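Methyl-coenzyme M reductase I beta subunit (Methanosarcina barkeri, PDB 1E6Y) forms, as the beta subunit of a nickel-porphinoid enzyme, part of the complex that reduces methyl-coenzyme M with coenzyme B, releasing methane in the last step of methanogenesis. Local coordinates at residues Leu328-Phe331 with Asn332-Leu335. Numbering follows the deposited sequence.
Sequences LLYF and NDIL
Asn-332 turns its amide back along the helix, and ND2 gives a nearly straight hydrogen bond (N-H...O 170°) to the carbonyl O of Leu-328, 2.9 Å away. With CG beside the backbone N (chi1 -75°), the amide swings toward the preceding turn, and the acceptor lies almost in its plane. The amide stands nearly perpendicular to the Phe-331 ring (86°), ND2 at the ring edge 3.8 Å from CD2. ND2 also bonds Thr-307 OG1, while OD1 accepts from the backbone N of Cys-344; the place suits asparagine, whose amide carries a donor and an acceptor at one end. A leucine in its place would probably leave the Leu-328 carbonyl O without its side-chain donor and break the ties to Thr-307 and Cys-344.

Along the backbone, the i to i+4 bonds of an alpha-helix join Asp-333 N to Leu-329 O, Ile-334 N to Tyr-330 O and Leu-335 N to Phe-331 O. These turns belong to helix 323-339, buried between helices 261-274, 296-318 and 348-358 and the gamma subunit.

Apolar contacts follow the same spacing. Phe-331 CE2 meets Leu-335 CD2 at 3.8 Å, two bulky side chains running alongside each other. On another flank, the CG1-CD1 arm of Ile-334 is long enough to bring CD1 within 4.1 Å of Tyr-330 CB.

The Asp-333 carboxylate and Tyr-330 ring lie side by side, pointing the same way, their planes at a shallow angle. Two oxygens suit Asp-333: OD1 is salt-bridged to Lys-337, OD2 to a basic side chain of another chain and hydrogen-bonded to Tyr-103 OH of the gamma subunit, where tyrosine's length lets Tyr-330 OH hydrogen-bond with Thr-116 OG1.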
# COMPACT_ATOMS: atom_id res chain seq x y z
N LEU E 328 30.10 6.51 -10.79
CA LEU E 328 29.12 6.26 -11.84
C LEU E 328 28.64 7.57 -12.47
O LEU E 328 28.45 7.65 -13.69
CB LEU E 328 27.93 5.48 -11.28
CG LEU E 328 27.97 3.95 -11.33
CD1 LEU E 328 29.30 3.43 -10.81
CD2 LEU E 328 26.81 3.38 -10.52
N LEU E 329 28.48 8.60 -11.64
CA LEU E 329 28.06 9.92 -12.11
C LEU E 329 29.15 10.54 -12.98
O LEU E 329 28.94 10.83 -14.16
CB LEU E 329 27.77 10.84 -10.92
CG LEU E 329 26.76 11.99 -11.09
CD1 LEU E 329 26.55 12.65 -9.74
CD2 LEU E 329 27.25 13.01 -12.11
N TYR E 330 30.34 10.69 -12.40
CA TYR E 330 31.38 11.48 -13.03
C TYR E 330 32.14 10.80 -14.14
O TYR E 330 32.54 11.46 -15.10
CB TYR E 330 32.33 12.03 -11.96
CG TYR E 330 31.68 13.13 -11.16
CD1 TYR E 330 31.25 12.90 -9.86
CD2 TYR E 330 31.25 14.29 -11.80
CE1 TYR E 330 30.40 13.80 -9.21
CE2 TYR E 330 30.40 15.19 -11.16
CZ TYR E 330 29.97 14.93 -9.88
OH TYR E 330 29.03 15.76 -9.31
N PHE E 331 32.23 9.47 -14.11
CA PHE E 331 32.83 8.77 -15.24
C PHE E 331 32.05 9.10 -16.51
O PHE E 331 32.64 9.45 -17.53
CB PHE E 331 32.84 7.25 -15.04
CG PHE E 331 33.24 6.49 -16.28
CD1 PHE E 331 34.58 6.46 -16.68
CD2 PHE E 331 32.28 5.97 -17.14
CE1 PHE E 331 34.94 5.95 -17.93
CE2 PHE E 331 32.63 5.46 -18.39
CZ PHE E 331 33.97 5.46 -18.78
N ASN E 332 30.72 9.00 -16.42
CA ASN E 332 29.86 9.20 -17.57
C ASN E 332 29.68 10.67 -17.93
O ASN E 332 29.68 11.02 -19.11
CB ASN E 332 28.50 8.55 -17.31
CG ASN E 332 28.56 7.05 -17.42
OD1 ASN E 332 28.74 6.51 -18.51
ND2 ASN E 332 28.58 6.37 -16.28
N ASP E 333 29.58 11.52 -16.92
CA ASP E 333 29.52 12.97 -17.11
C ASP E 333 30.77 13.46 -17.85
O ASP E 333 30.68 14.09 -18.90
CB ASP E 333 29.40 13.66 -15.75
CG ASP E 333 29.02 15.13 -15.85
OD1 ASP E 333 28.84 15.65 -16.98
OD2 ASP E 333 28.89 15.77 -14.79
N ILE E 334 31.94 13.08 -17.33
CA ILE E 334 33.22 13.51 -17.91
C ILE E 334 33.49 12.85 -19.26
O ILE E 334 34.07 13.47 -20.15
CB ILE E 334 34.40 13.22 -16.94
CG1 ILE E 334 34.20 13.97 -15.63
CG2 ILE E 334 35.71 13.67 -17.57
CD1 ILE E 334 35.17 13.55 -14.54
N LEU E 335 33.01 11.62 -19.43
CA LEU E 335 33.12 10.92 -20.71
C LEU E 335 32.38 11.68 -21.81
O LEU E 335 32.88 11.80 -22.93
CB LEU E 335 32.55 9.50 -20.61
CG LEU E 335 32.61 8.64 -21.87
CD1 LEU E 335 34.06 8.39 -22.27
CD2 LEU E 335 31.89 7.32 -21.64